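Local coordinates for protein cyclic GMP-AMP synthase-like receptor (Tribolium castaneum, PDB 7LT2) that senses double-stranded RNA in the cytoplasm and, as an innate immune nucleotidyltransferase, makes the cyclic dinucleotide 2',3'-cGAMP from ATP and GTP, at residues I9-S15 / K263-K267; Q42-F46 / W137-L141; K255-A261 / W297-L301; N313-Q319 / L340-S344. The contacts are given in a common frame with arbitrary orientation. Numbering follows the deposited sequence.

Contacts far apart in sequence can divide a two-lobed enzyme between them, as the chain here illustrates. From the N terminus, helix 5-13 enters interaction 1, whose loop closes only at 263-267, in the helical lobe. Nested within that long loop is interaction 2, 42-46 with 137-141, which ties helix 44-49 to helix 131-147 in the nucleotidyltransferase lobe, its centre about 40 Å from that of interaction 1. Interaction 3, 255-261 with 297-301, crosses interaction 1 along the chain, shares helix 258-272 with it and touches it where Asn10 meets Pro260. Interaction 4 follows in series, closing a short loop between helices 301-318 and 337-354.

Interaction 1: residues I9-S15 / K263-K267; sequences INKRFIS and KLIKK
An N-terminal helix can be held to a helix far along the chain by one apolar patch and one polar corner. Helix 9-13 and helix 263-267 have short axes 11.3 Å apart at 62°; the backbones come nearest at Asn10-Leu264 and Ile14-Lys263, both with CA atoms 7.2 Å apart. Ile14 points its CA-CB bond toward the partner, and the backbone is extended by Ser15 (phi/psi -99/129). The apolar patch centres on Ile14 (chi1 m, chi2 t): its CD1 lies 3.7 Å from Leu264 CD2 and 4.1 Å from Lys267 CB, and its CG2 is 3.7 Å from Lys263 CB. Ile9 CG2 adds a looser approach to Leu264 CD2, 4.4 Å. The contact thus fastens helix 5-13 to helix 258-272 of the Mab-21 HhH/H2TH-like domain, whose Lys266, facing elsewhere, is an ATP-binding residue by similarity. In the polar corner Lys263 (m, t, m, t from chi1 to chi4) donates from NZ to Ser15 OG (2.8 Å), which in turn donates to OD1 of Asn10 (chi1 t; 2.5 Å). Water 1 accepts from both Asn10 ND2 (3.0 Å) and Lys263 NZ (2.8 Å). Lys267 carries its charge past Ile14 to Glu370 and the carbonyl of Leu365.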
loop_
_atom_site.group_PDB
_atom_site.type_symbol
_atom_site.label_atom_id
_atom_site.label_comp_id
_atom_site.label_asym_id
_atom_site.label_seq_id
_atom_site.Cartn_x
_atom_site.Cartn_y
_atom_site.Cartn_z
ATOM N N ILE A 9 -18.450 5.387 16.528
ATOM C CA ILE A 9 -18.655 5.030 15.123
ATOM C C ILE A 9 -17.464 4.239 14.597
ATOM O O ILE A 9 -17.619 3.205 13.934
ATOM C CB ILE A 9 -18.902 6.297 14.283
ATOM C CG1 ILE A 9 -20.233 6.950 14.675
ATOM C CG2 ILE A 9 -18.857 5.975 12.787
ATOM C CD1 ILE A 9 -20.469 8.278 13.993
ATOM N N ASN A 10 -16.254 4.718 14.891
ATOM C CA ASN A 10 -15.039 4.055 14.426
ATOM C C ASN A 10 -14.946 2.631 14.962
ATOM O O ASN A 10 -14.722 1.682 14.199
ATOM C CB ASN A 10 -13.822 4.878 14.850
ATOM C CG ASN A 10 -12.515 4.266 14.404
ATOM O OD1 ASN A 10 -12.443 3.603 13.373
ATOM N ND2 ASN A 10 -11.466 4.487 15.188
ATOM N N LYS A 11 -15.141 2.461 16.274
ATOM C CA LYS A 11 -15.030 1.139 16.885
ATOM C C LYS A 11 -16.056 0.161 16.320
ATOM O O LYS A 11 -15.743 -1.014 16.088
ATOM C CB LYS A 11 -15.191 1.255 18.400
ATOM C CG LYS A 11 -15.084 -0.068 19.131
ATOM C CD LYS A 11 -15.290 0.114 20.624
ATOM C CE LYS A 11 -15.159 -1.211 21.354
ATOM N NZ LYS A 11 -16.111 -2.220 20.819
ATOM N N ARG A 12 -17.284 0.616 16.091
ATOM C CA ARG A 12 -18.346 -0.320 15.753
ATOM C C ARG A 12 -18.549 -0.516 14.256
ATOM O O ARG A 12 -19.126 -1.535 13.860
ATOM C CB ARG A 12 -19.660 0.128 16.398
ATOM C CG ARG A 12 -19.699 -0.089 17.907
ATOM C CD ARG A 12 -21.135 -0.078 18.412
ATOM N NE ARG A 12 -21.681 1.269 18.483
ATOM C CZ ARG A 12 -22.947 1.580 18.235
ATOM N NH1 ARG A 12 -23.807 0.678 17.790
ATOM N NH2 ARG A 12 -23.360 2.828 18.435
ATOM N N PHE A 13 -18.099 0.415 13.414
ATOM C CA PHE A 13 -18.413 0.326 11.995
ATOM C C PHE A 13 -17.240 0.582 11.064
ATOM O O PHE A 13 -17.419 0.489 9.847
ATOM C CB PHE A 13 -19.565 1.290 11.653
ATOM C CG PHE A 13 -20.878 0.841 12.205
ATOM C CD1 PHE A 13 -21.241 1.156 13.505
ATOM C CD2 PHE A 13 -21.732 0.062 11.445
ATOM C CE1 PHE A 13 -22.430 0.711 14.029
ATOM C CE2 PHE A 13 -22.929 -0.379 11.964
ATOM C CZ PHE A 13 -23.277 -0.057 13.256
ATOM N N ILE A 14 -16.049 0.873 11.578
ATOM C CA ILE A 14 -14.955 1.262 10.700
ATOM C C ILE A 14 -13.740 0.368 10.901
ATOM O O ILE A 14 -13.264 -0.258 9.949
ATOM C CB ILE A 14 -14.590 2.743 10.900
ATOM C CG1 ILE A 14 -15.771 3.632 10.500
ATOM C CG2 ILE A 14 -13.373 3.104 10.055
ATOM C CD1 ILE A 14 -15.442 5.105 10.476
ATOM N N SER A 15 -13.232 0.292 12.129
ATOM C CA SER A 15 -11.924 -0.304 12.383
ATOM C C SER A 15 -12.047 -1.742 12.868
ATOM O O SER A 15 -12.767 -2.020 13.831
ATOM C CB SER A 15 -11.138 0.511 13.412
ATOM O OG SER A 15 -10.747 1.764 12.884
ATOM N N LYS A 263 -9.777 7.634 8.593
ATOM C CA LYS A 263 -10.741 6.590 8.272
ATOM C C LYS A 263 -12.165 7.126 8.254
ATOM O O LYS A 263 -12.970 6.692 7.424
ATOM C CB LYS A 263 -10.585 5.429 9.259
ATOM C CG LYS A 263 -9.316 4.596 8.980
ATOM C CD LYS A 263 -9.168 3.432 9.947
ATOM C CE LYS A 263 -8.543 3.885 11.258
ATOM N NZ LYS A 263 -8.208 2.725 12.133
ATOM N N LEU A 264 -12.482 8.086 9.131
ATOM C CA LEU A 264 -13.796 8.726 9.080
ATOM C C LEU A 264 -14.004 9.429 7.747
ATOM O O LEU A 264 -15.080 9.334 7.147
ATOM C CB LEU A 264 -13.949 9.719 10.237
ATOM C CG LEU A 264 -14.032 9.130 11.646
ATOM C CD1 LEU A 264 -13.763 10.204 12.694
ATOM C CD2 LEU A 264 -15.391 8.502 11.875
ATOM N N ILE A 265 -12.980 10.137 7.263
ATOM C CA ILE A 265 -13.094 10.800 5.967
ATOM C C ILE A 265 -13.155 9.773 4.840
ATOM O O ILE A 265 -13.937 9.925 3.893
ATOM C CB ILE A 265 -11.942 11.805 5.777
ATOM C CG1 ILE A 265 -12.096 12.962 6.771
ATOM C CG2 ILE A 265 -11.899 12.314 4.337
ATOM C CD1 ILE A 265 -10.964 13.969 6.734
ATOM N N LYS A 266 -12.357 8.701 4.929
ATOM C CA LYS A 266 -12.430 7.658 3.904
ATOM C C LYS A 266 -13.801 6.992 3.892
ATOM O O LYS A 266 -14.311 6.626 2.826
ATOM C CB LYS A 266 -11.329 6.611 4.116
ATOM C CG LYS A 266 -9.935 7.081 3.723
ATOM C CD LYS A 266 -8.868 6.043 4.067
ATOM C CE LYS A 266 -9.047 4.767 3.266
ATOM N NZ LYS A 266 -7.890 3.822 3.402
ATOM N N LYS A 267 -14.414 6.820 5.069
ATOM C CA LYS A 267 -15.762 6.262 5.119
ATOM C C LYS A 267 -16.752 7.183 4.424
ATOM O O LYS A 267 -17.617 6.724 3.669
ATOM C CB LYS A 267 -16.175 6.025 6.574
ATOM C CG LYS A 267 -17.542 5.354 6.763
ATOM C CD LYS A 267 -17.510 3.902 6.315
ATOM C CE LYS A 267 -18.745 3.128 6.773
ATOM N NZ LYS A 267 -19.980 3.702 6.192
HETATM O O HOH W 1 -8.685 3.543 14.737
#

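Interaction 2: residues Q42-F46 / W137-L141; sequences QDPLF and WMESL
Where a helix begins against the flank of another, its N-cap can serve both. Gln42, whose CA is 7.3 Å from that of Leu141, lays CB 4.0 Å from Leu141 CD1, while its amide end leads away. Asp43 follows in an extended conformation (phi/psi -160/107, chi1 t): its OD2 accepts from Phe46 N at 2.8 Å, capping the helix that starts at Pro44. The same OD2 sits at the edge of the Trp137 indole, 3.4 Å from CZ2, and Asp43 CB packs on Leu141 CD1 at 3.8 Å. Water 2 bridges the two segments, donating to Asp43 OD1 (2.8 Å) and accepting from Trp137 NE1 (3.0 Å). Such packing joins helices 44-49 and 131-147 within the nucleotidyltransferase lobe, beside strand 70-77 of its central sheet. In the first turn of the helix, Phe46 (chi1 t) is wedged between side chains of 137-141, mid-way along helix 131-147: CB is 3.6 Å from Trp137 CH2, CG 3.6 Å from Leu141 CD2, and CE1 4.4 Å from Met138 CE. Ile75 and Leu77 of strand 70-77 also touch Phe46.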
loop_
_atom_site.group_PDB
_atom_site.type_symbol
_atom_site.label_atom_id
_atom_site.label_comp_id
_atom_site.label_asym_id
_atom_site.label_seq_id
_atom_site.Cartn_x
_atom_site.Cartn_y
_atom_site.Cartn_z
ATOM N N GLN A 42 13.865 -22.409 -5.414
ATOM C CA GLN A 42 13.564 -22.576 -6.828
ATOM C C GLN A 42 14.399 -21.695 -7.747
ATOM O O GLN A 42 14.337 -21.875 -8.967
ATOM C CB GLN A 42 12.075 -22.296 -7.079
ATOM C CG GLN A 42 11.169 -23.295 -6.397
ATOM C CD GLN A 42 11.517 -24.716 -6.776
ATOM O OE1 GLN A 42 11.371 -25.111 -7.932
ATOM N NE2 GLN A 42 12.003 -25.488 -5.809
ATOM N N ASP A 43 15.176 -20.755 -7.204
ATOM C CA ASP A 43 15.946 -19.855 -8.050
ATOM C C ASP A 43 17.097 -19.221 -7.280
ATOM O O ASP A 43 16.878 -18.326 -6.453
ATOM C CB ASP A 43 15.052 -18.763 -8.636
ATOM C CG ASP A 43 15.718 -18.023 -9.774
ATOM O OD1 ASP A 43 15.833 -18.604 -10.872
ATOM O OD2 ASP A 43 16.134 -16.865 -9.572
ATOM N N PRO A 44 18.336 -19.643 -7.538
ATOM C CA PRO A 44 19.475 -19.023 -6.845
ATOM C C PRO A 44 19.595 -17.526 -7.084
ATOM O O PRO A 44 20.050 -16.805 -6.189
ATOM C CB PRO A 44 20.682 -19.784 -7.414
ATOM C CG PRO A 44 20.118 -21.103 -7.851
ATOM C CD PRO A 44 18.736 -20.797 -8.357
ATOM N N LEU A 45 19.216 -17.036 -8.266
ATOM C CA LEU A 45 19.289 -15.599 -8.512
ATOM C C LEU A 45 18.303 -14.841 -7.631
ATOM O O LEU A 45 18.631 -13.765 -7.115
ATOM C CB LEU A 45 19.033 -15.299 -9.990
ATOM C CG LEU A 45 19.072 -13.824 -10.408
ATOM C CD1 LEU A 45 20.340 -13.122 -9.934
ATOM C CD2 LEU A 45 18.935 -13.708 -11.928
ATOM N N PHE A 46 17.096 -15.385 -7.428
ATOM C CA PHE A 46 16.176 -14.750 -6.489
ATOM C C PHE A 46 16.745 -14.758 -5.082
ATOM O O PHE A 46 16.647 -13.759 -4.363
ATOM C CB PHE A 46 14.806 -15.431 -6.488
ATOM C CG PHE A 46 13.912 -14.965 -5.360
ATOM C CD1 PHE A 46 13.421 -13.669 -5.341
ATOM C CD2 PHE A 46 13.597 -15.808 -4.303
ATOM C CE1 PHE A 46 12.614 -13.225 -4.295
ATOM C CE2 PHE A 46 12.789 -15.368 -3.254
ATOM C CZ PHE A 46 12.299 -14.078 -3.257
ATOM N N TRP A 137 9.365 -12.260 -14.896
ATOM C CA TRP A 137 10.283 -13.113 -14.150
ATOM C C TRP A 137 9.674 -13.546 -12.824
ATOM O O TRP A 137 9.751 -14.723 -12.453
ATOM C CB TRP A 137 11.601 -12.374 -13.925
ATOM C CG TRP A 137 12.605 -13.117 -13.105
ATOM C CD1 TRP A 137 13.480 -14.065 -13.545
ATOM C CD2 TRP A 137 12.860 -12.949 -11.709
ATOM N NE1 TRP A 137 14.263 -14.507 -12.502
ATOM C CE2 TRP A 137 13.903 -13.834 -11.365
ATOM C CE3 TRP A 137 12.314 -12.134 -10.715
ATOM C CZ2 TRP A 137 14.402 -13.932 -10.069
ATOM C CZ3 TRP A 137 12.810 -12.233 -9.426
ATOM C CH2 TRP A 137 13.845 -13.125 -9.115
ATOM N N MET A 138 9.050 -12.611 -12.101
ATOM C CA MET A 138 8.453 -12.961 -10.816
ATOM C C MET A 138 7.253 -13.887 -10.996
ATOM O O MET A 138 7.082 -14.840 -10.229
ATOM C CB MET A 138 8.049 -11.689 -10.065
ATOM C CG MET A 138 7.381 -11.942 -8.723
ATOM S SD MET A 138 8.443 -12.846 -7.571
ATOM C CE MET A 138 9.648 -11.593 -7.155
ATOM N N GLU A 139 6.417 -13.624 -12.004
ATOM C CA GLU A 139 5.286 -14.503 -12.288
ATOM C C GLU A 139 5.754 -15.930 -12.553
ATOM O O GLU A 139 5.184 -16.891 -12.023
ATOM C CB GLU A 139 4.496 -13.955 -13.482
ATOM C CG GLU A 139 3.448 -14.894 -14.042
ATOM C CD GLU A 139 2.810 -14.354 -15.315
ATOM O OE1 GLU A 139 3.258 -13.300 -15.814
ATOM O OE2 GLU A 139 1.859 -14.990 -15.820
ATOM N N SER A 140 6.804 -16.086 -13.364
ATOM C CA SER A 140 7.346 -17.414 -13.634
ATOM C C SER A 140 7.850 -18.078 -12.356
ATOM O O SER A 140 7.585 -19.262 -12.116
ATOM C CB SER A 140 8.465 -17.309 -14.674
ATOM O OG SER A 140 9.131 -18.544 -14.840
ATOM N N LEU A 141 8.559 -17.322 -11.513
ATOM C CA LEU A 141 9.081 -17.881 -10.269
ATOM C C LEU A 141 7.957 -18.289 -9.323
ATOM O O LEU A 141 8.037 -19.335 -8.667
ATOM C CB LEU A 141 10.010 -16.869 -9.597
ATOM C CG LEU A 141 10.570 -17.227 -8.224
ATOM C CD1 LEU A 141 11.271 -18.585 -8.246
ATOM C CD2 LEU A 141 11.513 -16.132 -7.765
HETATM O O HOH W 2 16.358 -16.579 -12.698
#

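Interaction 3: residues K255-A261 / W297-L301; sequences KNRLKPA and WNKSL
A beta turn can be pinned to a neighbouring loop largely through that loop's backbone carbonyls. Arg257 makes the shortest bond, NE to Lys299 O at 2.6 Å; its backbone N donates to Trp297 O at 3.3 Å, where the CA atoms of these two residues are 5.4 Å apart. Asn256 ND2 reaches Asn298 OD1 at 3.2 Å, and water 4 links Arg257 NH2 (3.0 Å) to Asn298 O (2.9 Å). A type II' beta turn from Lys255 to Leu258 carries these donors, with Asn256 at phi/psi 51/-97 and Leu258 N bonded to Lys255 O (2.8 Å); helix 258-272 continues from it. Opposite, a 3-10 segment at 297-298 leads to Ser300, whose OG caps Glu303 N at the start of helix 301-318, so the contact joins the starts of two helices of the HhH/H2TH-like domain. The Trp297 ring (chi1 m) offers its face to two CH-pi contacts, Leu258 CD1 3.6 Å from the six-membered centroid and Lys255 CD 3.9 Å from the five-membered one. About 7 Å from this side chain lies the bound manganese. Farther along, Leu301 CD1 meets Pro260 CB at 3.9 Å.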
loop_
_atom_site.group_PDB
_atom_site.type_symbol
_atom_site.label_atom_id
_atom_site.label_comp_id
_atom_site.label_asym_id
_atom_site.label_seq_id
_atom_site.Cartn_x
_atom_site.Cartn_y
_atom_site.Cartn_z
ATOM N N LYS A 255 0.358 9.725 16.230
ATOM C CA LYS A 255 -0.378 10.970 16.049
ATOM C C LYS A 255 -1.835 10.834 16.477
ATOM O O LYS A 255 -2.716 11.501 15.925
ATOM C CB LYS A 255 -0.268 11.466 14.607
ATOM C CG LYS A 255 1.094 12.102 14.329
ATOM C CD LYS A 255 1.191 12.719 12.949
ATOM C CE LYS A 255 2.449 13.572 12.820
ATOM N NZ LYS A 255 3.712 12.785 12.907
ATOM N N ASN A 256 -2.092 9.981 17.467
ATOM C CA ASN A 256 -3.312 10.004 18.271
ATOM C C ASN A 256 -4.583 10.038 17.431
ATOM O O ASN A 256 -5.053 8.993 16.974
ATOM C CB ASN A 256 -3.267 11.197 19.231
ATOM C CG ASN A 256 -4.242 11.055 20.378
ATOM O OD1 ASN A 256 -5.021 10.103 20.434
ATOM N ND2 ASN A 256 -4.197 11.999 21.311
ATOM N N ARG A 257 -5.144 11.230 17.218
ATOM C CA ARG A 257 -6.410 11.347 16.502
ATOM C C ARG A 257 -6.285 11.154 14.991
ATOM O O ARG A 257 -7.316 11.068 14.313
ATOM C CB ARG A 257 -7.054 12.713 16.780
ATOM C CG ARG A 257 -7.936 12.765 18.034
ATOM C CD ARG A 257 -7.107 12.638 19.298
ATOM N NE ARG A 257 -7.828 13.111 20.477
ATOM C CZ ARG A 257 -8.375 12.323 21.393
ATOM N NH1 ARG A 257 -8.323 11.005 21.293
ATOM N NH2 ARG A 257 -8.977 12.872 22.443
ATOM N N LEU A 258 -5.068 11.060 14.447
ATOM C CA LEU A 258 -4.897 11.143 12.995
ATOM C C LEU A 258 -5.565 9.977 12.269
ATOM O O LEU A 258 -6.327 10.186 11.319
ATOM C CB LEU A 258 -3.410 11.210 12.634
ATOM C CG LEU A 258 -3.109 11.363 11.133
ATOM C CD1 LEU A 258 -1.877 12.228 10.926
ATOM C CD2 LEU A 258 -2.921 10.012 10.433
ATOM N N LYS A 259 -5.259 8.736 12.663
ATOM C CA LYS A 259 -5.753 7.604 11.878
ATOM C C LYS A 259 -7.270 7.449 11.984
ATOM O O LYS A 259 -7.913 7.172 10.963
ATOM C CB LYS A 259 -5.023 6.310 12.267
ATOM C CG LYS A 259 -3.556 6.326 11.849
ATOM C CD LYS A 259 -2.880 4.983 12.056
ATOM C CE LYS A 259 -1.418 5.061 11.627
ATOM N NZ LYS A 259 -0.727 3.750 11.781
ATOM N N PRO A 260 -7.895 7.625 13.159
ATOM C CA PRO A 260 -9.370 7.691 13.161
ATOM C C PRO A 260 -9.918 8.766 12.238
ATOM O O PRO A 260 -10.889 8.517 11.514
ATOM C CB PRO A 260 -9.706 7.961 14.637
ATOM C CG PRO A 260 -8.582 7.314 15.377
ATOM C CD PRO A 260 -7.358 7.564 14.533
ATOM N N ALA A 261 -9.300 9.950 12.217
ATOM C CA ALA A 261 -9.788 11.022 11.351
ATOM C C ALA A 261 -9.676 10.644 9.879
ATOM O O ALA A 261 -10.582 10.933 9.085
ATOM C CB ALA A 261 -9.022 12.316 11.636
ATOM N N TRP A 297 -2.672 17.092 16.587
ATOM C CA TRP A 297 -3.188 15.731 16.623
ATOM C C TRP A 297 -3.627 15.290 18.013
ATOM O O TRP A 297 -4.183 14.194 18.150
ATOM C CB TRP A 297 -2.127 14.790 16.052
ATOM C CG TRP A 297 -1.674 15.259 14.693
ATOM C CD1 TRP A 297 -0.459 15.794 14.372
ATOM C CD2 TRP A 297 -2.452 15.276 13.488
ATOM N NE1 TRP A 297 -0.428 16.126 13.040
ATOM C CE2 TRP A 297 -1.638 15.823 12.475
ATOM C CE3 TRP A 297 -3.757 14.884 13.168
ATOM C CZ2 TRP A 297 -2.082 15.984 11.159
ATOM C CZ3 TRP A 297 -4.199 15.041 11.856
ATOM C CH2 TRP A 297 -3.360 15.588 10.869
ATOM N N ASN A 298 -3.415 16.113 19.036
ATOM C CA ASN A 298 -3.883 15.812 20.382
ATOM C C ASN A 298 -5.176 16.533 20.727
ATOM O O ASN A 298 -5.663 16.406 21.855
ATOM C CB ASN A 298 -2.795 16.154 21.406
ATOM C CG ASN A 298 -1.588 15.249 21.272
ATOM O OD1 ASN A 298 -1.729 14.066 20.963
ATOM N ND2 ASN A 298 -0.395 15.802 21.482
ATOM N N LYS A 299 -5.750 17.271 19.781
ATOM C CA LYS A 299 -7.049 17.884 19.999
ATOM C C LYS A 299 -8.131 16.806 19.996
ATOM O O LYS A 299 -7.867 15.623 19.771
ATOM C CB LYS A 299 -7.297 18.961 18.946
ATOM C CG LYS A 299 -6.320 20.114 19.083
ATOM C CD LYS A 299 -6.564 21.217 18.089
ATOM C CE LYS A 299 -5.744 22.445 18.461
ATOM N NZ LYS A 299 -6.208 23.676 17.765
ATOM N N SER A 300 -9.364 17.215 20.279
ATOM C CA SER A 300 -10.460 16.258 20.299
ATOM C C SER A 300 -10.612 15.618 18.926
ATOM O O SER A 300 -10.242 16.199 17.900
ATOM C CB SER A 300 -11.767 16.935 20.715
ATOM O OG SER A 300 -12.293 17.749 19.677
ATOM N N LEU A 301 -11.139 14.394 18.911
ATOM C CA LEU A 301 -11.384 13.738 17.632
ATOM C C LEU A 301 -12.343 14.554 16.775
ATOM O O LEU A 301 -12.164 14.654 15.554
ATOM C CB LEU A 301 -11.915 12.320 17.848
ATOM C CG LEU A 301 -12.140 11.509 16.564
ATOM C CD1 LEU A 301 -10.931 11.574 15.616
ATOM C CD2 LEU A 301 -12.465 10.062 16.901
HETATM O O HOH W 3 -5.153 13.759 23.591
HETATM O O HOH W 4 -8.148 15.654 23.168
#

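Interaction 4: residues N313-Q319 / L340-S344; sequences NEFIADQ and LNNIS
This is near-antiparallel helix packing at the outer part of the helical lobe, where helix 301-318 ends beside helix 337-354. The short axes of 313-318 and 340-344 pass 8.5 Å apart with 154° between their directions, and the backbones are closest at Ala317 and Ser344, CA to CA 5.4 Å. The small side chains at this point are consistent with so close an approach: Ala317 CB lies 3.3 Å from Ser344 OG. On the buried side Ile316 (chi1 m, chi2 m) sets CG2 3.6 Å from Leu340 O, 4.0 Å from Ser344 CB and 4.2 Å from Ile343 CG2. Gln319 ends the first helix with positive phi (60/34), its N bonded to Ile316 O at 2.9 Å; its extended side chain places CG 3.7 Å from Leu340 CD1, and NE2 makes a weak hydrogen bond to Asn341 OD1 at 3.0 Å. Water 5 lies between Ala317 O (2.8 Å) and Asn341 OD1 (2.6 Å). The positive phi and the two bonds back into the last turn define a Schellman motif, here closing a helix of the Mab-21 HhH/H2TH-like domain.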
loop_
_atom_site.group_PDB
_atom_site.type_symbol
_atom_site.label_atom_id
_atom_site.label_comp_id
_atom_site.label_asym_id
_atom_site.label_seq_id
_atom_site.Cartn_x
_atom_site.Cartn_y
_atom_site.Cartn_z
ATOM N N ASN A 313 -11.613 19.442 1.795
ATOM C CA ASN A 313 -12.498 20.083 0.830
ATOM C C ASN A 313 -11.791 21.190 0.055
ATOM O O ASN A 313 -12.067 21.384 -1.135
ATOM C CB ASN A 313 -13.735 20.637 1.537
ATOM C CG ASN A 313 -14.875 20.904 0.579
ATOM O OD1 ASN A 313 -14.937 20.318 -0.500
ATOM N ND2 ASN A 313 -15.782 21.790 0.966
ATOM N N GLU A 314 -10.873 21.919 0.700
ATOM C CA GLU A 314 -10.163 22.989 -0.000
ATOM C C GLU A 314 -9.249 22.439 -1.090
ATOM O O GLU A 314 -9.102 23.058 -2.151
ATOM C CB GLU A 314 -9.363 23.835 0.991
ATOM C CG GLU A 314 -10.212 24.568 2.013
ATOM C CD GLU A 314 -11.112 25.619 1.390
ATOM O OE1 GLU A 314 -10.861 26.015 0.229
ATOM O OE2 GLU A 314 -12.073 26.052 2.063
ATOM N N PHE A 315 -8.609 21.293 -0.841
ATOM C CA PHE A 315 -7.833 20.635 -1.891
ATOM C C PHE A 315 -8.717 20.267 -3.073
ATOM O O PHE A 315 -8.362 20.508 -4.231
ATOM C CB PHE A 315 -7.147 19.382 -1.342
ATOM C CG PHE A 315 -5.864 19.655 -0.598
ATOM C CD1 PHE A 315 -4.662 19.772 -1.279
ATOM C CD2 PHE A 315 -5.857 19.762 0.783
ATOM C CE1 PHE A 315 -3.476 20.009 -0.596
ATOM C CE2 PHE A 315 -4.681 19.993 1.471
ATOM C CZ PHE A 315 -3.486 20.119 0.780
ATOM N N ILE A 316 -9.874 19.665 -2.795
ATOM C CA ILE A 316 -10.783 19.253 -3.860
ATOM C C ILE A 316 -11.285 20.470 -4.625
ATOM O O ILE A 316 -11.294 20.489 -5.862
ATOM C CB ILE A 316 -11.947 18.429 -3.281
ATOM C CG1 ILE A 316 -11.430 17.158 -2.603
ATOM C CG2 ILE A 316 -12.947 18.075 -4.374
ATOM C CD1 ILE A 316 -10.775 16.184 -3.554
ATOM N N ALA A 317 -11.714 21.506 -3.896
ATOM C CA ALA A 317 -12.189 22.729 -4.540
ATOM C C ALA A 317 -11.102 23.363 -5.398
ATOM O O ALA A 317 -11.373 23.834 -6.509
ATOM C CB ALA A 317 -12.683 23.719 -3.487
ATOM N N ASP A 318 -9.866 23.388 -4.896
ATOM C CA ASP A 318 -8.738 23.893 -5.669
ATOM C C ASP A 318 -8.376 22.976 -6.832
ATOM O O ASP A 318 -7.597 23.384 -7.703
ATOM C CB ASP A 318 -7.532 24.084 -4.743
ATOM C CG ASP A 318 -6.410 24.877 -5.389
ATOM O OD1 ASP A 318 -6.669 25.999 -5.876
ATOM O OD2 ASP A 318 -5.261 24.381 -5.393
ATOM N N GLN A 319 -8.927 21.760 -6.862
ATOM C CA GLN A 319 -8.693 20.790 -7.932
ATOM C C GLN A 319 -7.212 20.431 -8.057
ATOM O O GLN A 319 -6.713 20.164 -9.152
ATOM C CB GLN A 319 -9.266 21.292 -9.263
ATOM C CG GLN A 319 -10.756 21.599 -9.160
ATOM C CD GLN A 319 -11.394 21.998 -10.473
ATOM O OE1 GLN A 319 -10.744 22.024 -11.519
ATOM N NE2 GLN A 319 -12.683 22.319 -10.421
ATOM N N LEU A 340 -15.041 17.323 -9.812
ATOM C CA LEU A 340 -14.463 17.873 -8.589
ATOM C C LEU A 340 -15.342 18.972 -8.001
ATOM O O LEU A 340 -15.452 19.092 -6.775
ATOM C CB LEU A 340 -13.059 18.397 -8.872
ATOM C CG LEU A 340 -12.069 17.328 -9.322
ATOM C CD1 LEU A 340 -10.770 17.967 -9.798
ATOM C CD2 LEU A 340 -11.803 16.350 -8.184
ATOM N N ASN A 341 -15.970 19.785 -8.859
ATOM C CA ASN A 341 -16.907 20.795 -8.375
ATOM C C ASN A 341 -18.073 20.149 -7.632
ATOM O O ASN A 341 -18.450 20.593 -6.542
ATOM C CB ASN A 341 -17.423 21.647 -9.536
ATOM C CG ASN A 341 -16.394 22.652 -10.036
ATOM O OD1 ASN A 341 -15.395 22.923 -9.370
ATOM N ND2 ASN A 341 -16.644 23.216 -11.214
ATOM N N ASN A 342 -18.658 19.095 -8.208
ATOM C CA ASN A 342 -19.784 18.430 -7.560
ATOM C C ASN A 342 -19.371 17.813 -6.231
ATOM O O ASN A 342 -20.113 17.892 -5.246
ATOM C CB ASN A 342 -20.367 17.354 -8.477
ATOM C CG ASN A 342 -21.078 17.931 -9.689
ATOM O OD1 ASN A 342 -21.483 19.096 -9.702
ATOM N ND2 ASN A 342 -21.247 17.106 -10.711
ATOM N N ILE A 343 -18.196 17.184 -6.184
ATOM C CA ILE A 343 -17.758 16.557 -4.941
ATOM C C ILE A 343 -17.495 17.615 -3.876
ATOM O O ILE A 343 -17.898 17.459 -2.718
ATOM C CB ILE A 343 -16.526 15.668 -5.193
ATOM C CG1 ILE A 343 -16.909 14.483 -6.083
ATOM C CG2 ILE A 343 -15.947 15.161 -3.872
ATOM C CD1 ILE A 343 -15.731 13.664 -6.553
ATOM N N SER A 344 -16.839 18.717 -4.250
ATOM C CA SER A 344 -16.593 19.790 -3.289
ATOM C C SER A 344 -17.897 20.397 -2.782
ATOM O O SER A 344 -18.015 20.728 -1.596
ATOM C CB SER A 344 -15.707 20.866 -3.917
ATOM O OG SER A 344 -15.455 21.910 -2.990
HETATM O O HOH W 5 -13.888 24.242 -7.676
#